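Local atomic coordinates of (R)-S-adenosyl-L-methionine hydrolase (Thermus thermophilus, PDB entry 2CW5), a protein that catalyses the hydrolysis of S-adenosyl-L-methionine to adenosine and L-methionine, without the halogenase activity of its chlorinase and fluorinase relatives. Residues P3-D9 with A63-V69; Y88-D92 with F138-A142; A48-F53 with L95-A99. The contacts are given in a common frame with arbitrary orientation. Numbering follows the deposited sequence.

Interaction 1. Residues P3-D9 with A63-V69; sequences PVYFLSD and AVVLAVV
Two neighbouring parallel strands, 4-8 and 64-68, meet in the mixed sheet of the N-terminal domain and illustrate how such a pair is built. Both strands are extended, their axes 4.6 Å apart at closest approach and their N-to-C directions 12° apart. The register is even: V4 faces V64, Y5 V65, F6 L66, L7 A67 and S8 V68, with CA-CA distances of 4.6 to 4.9 Å. Y5 and L7 bond through both N and O, P3 through O: V64 N to P3 O (3.0 Å), Y5 N to V64 O (2.8 Å), L66 N to Y5 O (2.7 Å), L7 N to L66 O (2.8 Å), V68 N to L7 O (2.9 Å), then weakly D9 N to V68 O (3.4 Å).

V4, F6, S8, V64, L66 and V68 line one face, under helices 16-24 and 133-147. F6 and L66, both t at chi1, make a CH-pi contact, L66 CD2 lying 4.3 Å from the F6 ring centroid. Y5, V65, L7 and A67 form the other face; from it L7 CD2 meets flanking V69 CG2, and Y5 CD2, at its ring edge, flanking A63 CB (3.8 Å each).

The facing backbone groups thus satisfy one another between apolar side chains, while S8 OG, bonded to H38 ND1, and D9 OD2, bonded to Q43 N, add polarity at the C-terminal end, consistent with D9's probable role in adenosine binding.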
loop_
_atom_site.group_PDB
_atom_site.type_symbol
_atom_site.label_atom_id
_atom_site.label_comp_id
_atom_site.label_asym_id
_atom_site.label_seq_id
_atom_site.Cartn_x
_atom_site.Cartn_y
_atom_site.Cartn_z
ATOM N N PRO C 3 0.042 18.654 -11.471
ATOM C CA PRO C 3 0.018 17.331 -10.850
ATOM C C PRO C 3 -0.533 17.389 -9.433
ATOM O O PRO C 3 -0.481 18.436 -8.772
ATOM C CB PRO C 3 1.479 16.909 -10.892
ATOM C CG PRO C 3 2.200 18.218 -10.734
ATOM C CD PRO C 3 1.428 19.120 -11.664
ATOM N N VAL C 4 -1.074 16.266 -8.977
ATOM C CA VAL C 4 -1.620 16.173 -7.634
ATOM C C VAL C 4 -0.813 15.181 -6.798
ATOM O O VAL C 4 -0.682 14.008 -7.157
ATOM C CB VAL C 4 -3.100 15.712 -7.648
ATOM C CG1 VAL C 4 -3.595 15.529 -6.225
ATOM C CG2 VAL C 4 -3.969 16.735 -8.365
ATOM N N TYR C 5 -0.260 15.666 -5.694
ATOM C CA TYR C 5 0.513 14.825 -4.784
ATOM C C TYR C 5 -0.415 14.537 -3.613
ATOM O O TYR C 5 -0.998 15.453 -3.023
ATOM C CB TYR C 5 1.786 15.550 -4.358
ATOM C CG TYR C 5 2.813 15.552 -5.477
ATOM C CD1 TYR C 5 3.731 14.505 -5.608
ATOM C CD2 TYR C 5 2.811 16.551 -6.452
ATOM C CE1 TYR C 5 4.621 14.452 -6.688
ATOM C CE2 TYR C 5 3.698 16.507 -7.540
ATOM C CZ TYR C 5 4.595 15.453 -7.649
ATOM O OH TYR C 5 5.460 15.394 -8.720
ATOM N N PHE C 6 -0.529 13.256 -3.281
ATOM C CA PHE C 6 -1.457 12.782 -2.261
ATOM C C PHE C 6 -0.843 12.108 -1.026
ATOM O O PHE C 6 -0.061 11.155 -1.132
ATOM C CB PHE C 6 -2.439 11.842 -2.991
ATOM C CG PHE C 6 -3.600 11.361 -2.170
ATOM C CD1 PHE C 6 -4.005 12.028 -1.017
ATOM C CD2 PHE C 6 -4.308 10.225 -2.577
ATOM C CE1 PHE C 6 -5.098 11.571 -0.278
ATOM C CE2 PHE C 6 -5.403 9.758 -1.848
ATOM C CZ PHE C 6 -5.798 10.431 -0.694
ATOM N N LEU C 7 -1.196 12.626 0.148
ATOM C CA LEU C 7 -0.731 12.062 1.406
ATOM C C LEU C 7 -1.936 11.837 2.312
ATOM O O LEU C 7 -2.877 12.627 2.308
ATOM C CB LEU C 7 0.262 13.003 2.101
ATOM C CG LEU C 7 0.803 12.526 3.459
ATOM C CD1 LEU C 7 2.235 13.030 3.660
ATOM C CD2 LEU C 7 -0.112 13.012 4.588
ATOM N N SER C 8 -1.923 10.749 3.072
ATOM C CA SER C 8 -3.029 10.490 3.985
ATOM C C SER C 8 -2.613 9.489 5.043
ATOM O O SER C 8 -1.496 8.977 5.019
ATOM C CB SER C 8 -4.227 9.913 3.230
ATOM O OG SER C 8 -4.042 8.526 2.988
ATOM N N ASP C 9 -3.520 9.226 5.980
ATOM C CA ASP C 9 -3.283 8.228 7.012
ATOM C C ASP C 9 -4.356 7.150 6.822
ATOM O O ASP C 9 -4.699 6.437 7.762
ATOM C CB ASP C 9 -3.398 8.845 8.411
ATOM C CG ASP C 9 -4.804 9.352 8.721
ATOM O OD1 ASP C 9 -5.630 9.437 7.791
ATOM O OD2 ASP C 9 -5.076 9.672 9.900
ATOM N N ALA C 63 2.263 22.583 -7.873
ATOM C CA ALA C 63 1.631 21.280 -7.707
ATOM C C ALA C 63 0.564 21.398 -6.615
ATOM O O ALA C 63 0.659 22.257 -5.733
ATOM C CB ALA C 63 2.668 20.242 -7.308
ATOM N N VAL C 64 -0.448 20.542 -6.684
ATOM C CA VAL C 64 -1.518 20.531 -5.694
ATOM C C VAL C 64 -1.197 19.452 -4.667
ATOM O O VAL C 64 -1.156 18.267 -5.000
ATOM C CB VAL C 64 -2.883 20.199 -6.343
ATOM C CG1 VAL C 64 -3.954 20.025 -5.265
ATOM C CG2 VAL C 64 -3.275 21.294 -7.318
ATOM N N VAL C 65 -0.963 19.862 -3.426
ATOM C CA VAL C 65 -0.645 18.924 -2.358
ATOM C C VAL C 65 -1.906 18.619 -1.562
ATOM O O VAL C 65 -2.372 19.446 -0.774
ATOM C CB VAL C 65 0.417 19.500 -1.392
ATOM C CG1 VAL C 65 0.782 18.456 -0.333
ATOM C CG2 VAL C 65 1.650 19.931 -2.168
ATOM N N LEU C 66 -2.463 17.436 -1.808
ATOM C CA LEU C 66 -3.661 16.966 -1.134
ATOM C C LEU C 66 -3.210 16.108 0.041
ATOM O O LEU C 66 -2.568 15.075 -0.143
ATOM C CB LEU C 66 -4.509 16.137 -2.106
ATOM C CG LEU C 66 -5.730 15.393 -1.556
ATOM C CD1 LEU C 66 -6.692 16.384 -0.927
ATOM C CD2 LEU C 66 -6.413 14.632 -2.684
ATOM N N ALA C 67 -3.532 16.543 1.253
ATOM C CA ALA C 67 -3.128 15.796 2.436
ATOM C C ALA C 67 -4.303 15.656 3.384
ATOM O O ALA C 67 -4.835 16.650 3.874
ATOM C CB ALA C 67 -1.966 16.501 3.130
ATOM N N VAL C 68 -4.709 14.416 3.641
ATOM C CA VAL C 68 -5.845 14.164 4.520
ATOM C C VAL C 68 -5.469 13.330 5.738
ATOM O O VAL C 68 -5.256 12.119 5.630
ATOM C CB VAL C 68 -6.981 13.450 3.763
ATOM C CG1 VAL C 68 -8.189 13.266 4.686
ATOM C CG2 VAL C 68 -7.372 14.254 2.529
ATOM N N VAL C 69 -5.383 13.997 6.887
ATOM C CA VAL C 69 -5.051 13.365 8.166
ATOM C C VAL C 69 -5.771 14.150 9.264
ATOM O O VAL C 69 -5.604 15.362 9.365
ATOM C CB VAL C 69 -3.529 13.422 8.473
ATOM C CG1 VAL C 69 -3.243 12.746 9.812
ATOM C CG2 VAL C 69 -2.731 12.750 7.356
#

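Interaction 2. Residues Y88-D92 with F138-A142; sequences YVGPD and FAPAA
Y88 opens the segment in extended conformation; its side chain is out of reach of 138-142 and packs with F96 and W100. V89, the next residue, points toward helix 133-147: with chi1 t, its CG1 lies 3.8 Å from both F138 O and F138 CD1, at the edge of that ring, and 4.1 Å from A141 CB. At G90 (phi/psi 171/-174) the chain turns a corner, and its bare backbone comes close to the aromatic ring, G90 C being 3.2 Å from F138 CE1. P91 continues the contact, its CD 3.8 Å from F138 CZ, while D92 leads away to a salt bridge with R78.

From the helix, F138 (chi1 m) brings its ring against V89, G90 and P91; A142 N bonds to F138 O at 2.9 Å, although the helix is kinked at P140, whose N makes no bond to the preceding turn. P91 lies beside D70 and F138 beside H133, both probably important for activity. F138 also touches L66 and V68 of strand 64-68, while A139 and A142 lean on helix 16-24.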
loop_
_atom_site.group_PDB
_atom_site.type_symbol
_atom_site.label_atom_id
_atom_site.label_comp_id
_atom_site.label_asym_id
_atom_site.label_seq_id
_atom_site.Cartn_x
_atom_site.Cartn_y
_atom_site.Cartn_z
ATOM N N TYR C 88 -2.133 23.853 -1.401
ATOM C CA TYR C 88 -2.416 22.865 -0.368
ATOM C C TYR C 88 -3.906 22.661 -0.179
ATOM O O TYR C 88 -4.675 23.619 -0.183
ATOM C CB TYR C 88 -1.784 23.321 0.950
ATOM C CG TYR C 88 -0.322 23.686 0.811
ATOM C CD1 TYR C 88 0.666 22.706 0.841
ATOM C CD2 TYR C 88 0.067 25.008 0.584
ATOM C CE1 TYR C 88 2.009 23.028 0.644
ATOM C CE2 TYR C 88 1.402 25.343 0.382
ATOM C CZ TYR C 88 2.370 24.348 0.410
ATOM O OH TYR C 88 3.691 24.663 0.171
ATOM N N VAL C 89 -4.304 21.404 -0.023
ATOM C CA VAL C 89 -5.705 21.061 0.181
ATOM C C VAL C 89 -5.778 20.037 1.301
ATOM O O VAL C 89 -5.219 18.948 1.200
ATOM C CB VAL C 89 -6.329 20.462 -1.093
ATOM C CG1 VAL C 89 -7.778 20.042 -0.827
ATOM C CG2 VAL C 89 -6.261 21.472 -2.221
ATOM N N GLY C 90 -6.459 20.398 2.381
ATOM C CA GLY C 90 -6.573 19.489 3.499
ATOM C C GLY C 90 -7.196 20.170 4.699
ATOM O O GLY C 90 -7.646 21.311 4.600
ATOM N N PRO C 91 -7.245 19.483 5.848
ATOM C CA PRO C 91 -7.818 20.013 7.089
ATOM C C PRO C 91 -6.994 21.140 7.699
ATOM O O PRO C 91 -5.763 21.125 7.657
ATOM C CB PRO C 91 -7.870 18.786 7.991
ATOM C CG PRO C 91 -6.654 18.014 7.544
ATOM C CD PRO C 91 -6.772 18.102 6.039
ATOM N N ASP C 92 -7.691 22.126 8.250
ATOM C CA ASP C 92 -7.048 23.269 8.882
ATOM C C ASP C 92 -6.757 22.880 10.327
ATOM O O ASP C 92 -7.384 23.379 11.266
ATOM C CB ASP C 92 -7.983 24.483 8.820
ATOM C CG ASP C 92 -7.324 25.766 9.296
ATOM O OD1 ASP C 92 -6.079 25.864 9.258
ATOM O OD2 ASP C 92 -8.063 26.692 9.694
ATOM N N PHE C 138 -12.411 17.154 -0.045
ATOM C CA PHE C 138 -11.045 17.396 -0.508
ATOM C C PHE C 138 -10.742 16.978 -1.951
ATOM O O PHE C 138 -10.117 17.738 -2.695
ATOM C CB PHE C 138 -10.052 16.745 0.459
ATOM C CG PHE C 138 -10.114 17.310 1.853
ATOM C CD1 PHE C 138 -9.874 18.665 2.080
ATOM C CD2 PHE C 138 -10.431 16.496 2.937
ATOM C CE1 PHE C 138 -9.950 19.201 3.373
ATOM C CE2 PHE C 138 -10.507 17.019 4.232
ATOM C CZ PHE C 138 -10.266 18.378 4.448
ATOM N N ALA C 139 -11.186 15.790 -2.355
ATOM C CA ALA C 139 -10.929 15.316 -3.717
ATOM C C ALA C 139 -11.491 16.251 -4.786
ATOM O O ALA C 139 -10.790 16.605 -5.740
ATOM C CB ALA C 139 -11.489 13.901 -3.909
ATOM N N PRO C 140 -12.767 16.656 -4.657
ATOM C CA PRO C 140 -13.321 17.555 -5.672
ATOM C C PRO C 140 -12.595 18.901 -5.708
ATOM O O PRO C 140 -12.463 19.518 -6.765
ATOM C CB PRO C 140 -14.793 17.678 -5.267
ATOM C CG PRO C 140 -14.774 17.419 -3.783
ATOM C CD PRO C 140 -13.790 16.283 -3.663
ATOM N N ALA C 141 -12.110 19.334 -4.551
ATOM C CA ALA C 141 -11.388 20.596 -4.445
ATOM C C ALA C 141 -10.047 20.481 -5.168
ATOM O O ALA C 141 -9.650 21.368 -5.932
ATOM C CB ALA C 141 -11.167 20.939 -2.975
ATOM N N ALA C 142 -9.360 19.369 -4.930
ATOM C CA ALA C 142 -8.068 19.121 -5.555
ATOM C C ALA C 142 -8.201 19.031 -7.074
ATOM O O ALA C 142 -7.372 19.566 -7.806
ATOM C CB ALA C 142 -7.467 17.841 -5.005
#

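Interaction 3. Residues A48-F53 with L95-A99; sequences AAYALF and LFTLA
Apolar contacts make up most of this meeting between helix 45-55 and the irregular segment 95-99. A48 CB lies 3.4 Å from L95 CD1, and one turn later L52 (chi1 m, chi2 t) sends CD1 to L95 CG at 4.0 Å and F96 CD1 at 3.7 Å. L98, with the same rotamer, points toward the helix, its CD1 4.2 Å from A49 CB and 4.0 Å from Y50 CA, while L98 CB meets F53 CB at 3.7 Å. The closest CA pairs are A49 with L95 (5.1 Å) and F53 with A99 (4.8 Å).

The small side chain of A49 is consistent with the close approach of its CA to that of L95. In the alpha/beta N-terminal domain the contact sits over strand 64-68, with L52, L95 and F96 all touching A67, while Y50 turns to the C-terminal domain, near E232 and S227, probable substrate-binding residues by similarity.

The polar contacts run through backbone and solvent. A49 CA makes a CA-H...O contact of 3.3 Å with L95 O, and no direct hydrogen bond joins the segments. Instead water 1 donates to A49 O (3.0 Å) and L95 O (2.8 Å) and accepts from A99 N (3.1 Å).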
loop_
_atom_site.group_PDB
_atom_site.type_symbol
_atom_site.label_atom_id
_atom_site.label_comp_id
_atom_site.label_asym_id
_atom_site.label_seq_id
_atom_site.Cartn_x
_atom_site.Cartn_y
_atom_site.Cartn_z
ATOM N N ALA C 48 2.928 13.331 9.840
ATOM C CA ALA C 48 2.453 13.776 8.535
ATOM C C ALA C 48 3.033 15.130 8.154
ATOM O O ALA C 48 3.388 15.353 6.991
ATOM C CB ALA C 48 0.922 13.832 8.525
ATOM N N ALA C 49 3.133 16.038 9.125
ATOM C CA ALA C 49 3.693 17.365 8.857
ATOM C C ALA C 49 5.129 17.218 8.374
ATOM O O ALA C 49 5.560 17.909 7.448
ATOM C CB ALA C 49 3.670 18.228 10.123
ATOM N N TYR C 50 5.874 16.323 9.012
ATOM C CA TYR C 50 7.270 16.119 8.631
ATOM C C TYR C 50 7.387 15.516 7.233
ATOM O O TYR C 50 8.234 15.940 6.443
ATOM C CB TYR C 50 7.996 15.225 9.647
ATOM C CG TYR C 50 9.458 15.015 9.294
ATOM C CD1 TYR C 50 10.336 16.099 9.216
ATOM C CD2 TYR C 50 9.951 13.746 8.986
ATOM C CE1 TYR C 50 11.662 15.928 8.837
ATOM C CE2 TYR C 50 11.288 13.562 8.604
ATOM C CZ TYR C 50 12.132 14.660 8.530
ATOM O OH TYR C 50 13.445 14.504 8.145
ATOM N N ALA C 51 6.540 14.535 6.922
ATOM C CA ALA C 51 6.571 13.899 5.607
ATOM C C ALA C 51 6.398 14.933 4.489
ATOM O O ALA C 51 7.063 14.858 3.458
ATOM C CB ALA C 51 5.483 12.830 5.507
ATOM N N LEU C 52 5.494 15.890 4.690
ATOM C CA LEU C 52 5.268 16.936 3.699
ATOM C C LEU C 52 6.514 17.812 3.583
ATOM O O LEU C 52 6.950 18.148 2.488
ATOM C CB LEU C 52 4.058 17.788 4.094
ATOM C CG LEU C 52 2.707 17.058 4.044
ATOM C CD1 LEU C 52 1.613 17.951 4.632
ATOM C CD2 LEU C 52 2.375 16.689 2.602
ATOM N N PHE C 53 7.078 18.175 4.732
ATOM C CA PHE C 53 8.285 18.996 4.806
ATOM C C PHE C 53 9.418 18.339 4.013
ATOM O O PHE C 53 10.150 18.994 3.270
ATOM C CB PHE C 53 8.688 19.123 6.277
ATOM C CG PHE C 53 9.950 19.892 6.510
ATOM C CD1 PHE C 53 9.953 21.285 6.473
ATOM C CD2 PHE C 53 11.135 19.225 6.815
ATOM C CE1 PHE C 53 11.118 22.002 6.743
ATOM C CE2 PHE C 53 12.310 19.934 7.087
ATOM C CZ PHE C 53 12.298 21.326 7.052
ATOM N N LEU C 95 -1.600 20.505 9.963
ATOM C CA LEU C 95 -0.927 19.484 9.169
ATOM C C LEU C 95 0.162 20.086 8.264
ATOM O O LEU C 95 1.244 19.511 8.105
ATOM C CB LEU C 95 -1.966 18.760 8.306
ATOM C CG LEU C 95 -1.501 17.816 7.190
ATOM C CD1 LEU C 95 -0.625 16.725 7.771
ATOM C CD2 LEU C 95 -2.714 17.207 6.501
ATOM N N PHE C 96 -0.133 21.244 7.680
ATOM C CA PHE C 96 0.790 21.915 6.761
ATOM C C PHE C 96 1.805 22.879 7.404
ATOM O O PHE C 96 2.498 23.598 6.690
ATOM C CB PHE C 96 -0.017 22.690 5.710
ATOM C CG PHE C 96 -0.859 21.820 4.807
ATOM C CD1 PHE C 96 -0.265 20.987 3.867
ATOM C CD2 PHE C 96 -2.250 21.858 4.883
ATOM C CE1 PHE C 96 -1.042 20.199 3.007
ATOM C CE2 PHE C 96 -3.041 21.076 4.029
ATOM C CZ PHE C 96 -2.431 20.244 3.087
ATOM N N THR C 97 1.896 22.890 8.734
ATOM C CA THR C 97 2.796 23.804 9.450
ATOM C C THR C 97 4.232 23.898 8.930
ATOM O O THR C 97 4.735 24.994 8.648
ATOM C CB THR C 97 2.858 23.453 10.954
ATOM O OG1 THR C 97 1.548 23.559 11.525
ATOM C CG2 THR C 97 3.788 24.407 11.685
ATOM N N LEU C 98 4.897 22.757 8.815
ATOM C CA LEU C 98 6.278 22.735 8.344
ATOM C C LEU C 98 6.385 23.101 6.866
ATOM O O LEU C 98 7.284 23.847 6.466
ATOM C CB LEU C 98 6.893 21.361 8.631
ATOM C CG LEU C 98 6.995 21.071 10.136
ATOM C CD1 LEU C 98 7.569 19.684 10.364
ATOM C CD2 LEU C 98 7.876 22.127 10.814
ATOM N N ALA C 99 5.467 22.590 6.051
ATOM C CA ALA C 99 5.469 22.913 4.630
ATOM C C ALA C 99 5.407 24.430 4.476
ATOM O O ALA C 99 6.081 25.019 3.629
ATOM C CB ALA C 99 4.257 22.287 3.948
HETATM O O HOH W 1 3.810 20.332 7.279
#

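Overall arrangement
All three contacts belong to the N-terminal domain and illustrate the layered logic of an alpha/beta fold. Interaction 1 lies within the mixed sheet; interaction 2, its centre about 8 Å away, reaches the same sheet through strand 87-89, the neighbour of 64-68. Helix 133-147 packs on one face of the sheet, whereas interaction 3, about 11 Å from interaction 1 and 15 Å from interaction 2 between centres, lies on the opposite face. Along the chain interaction 1 closes before interaction 2 opens, while interaction 3 crosses both. F96 packs against A67 and Y88, linking 95-99 to two neighbouring strands. Helices thus cover both faces of a sheet whose D9, ending interaction 1, probably belongs to the adenosine site.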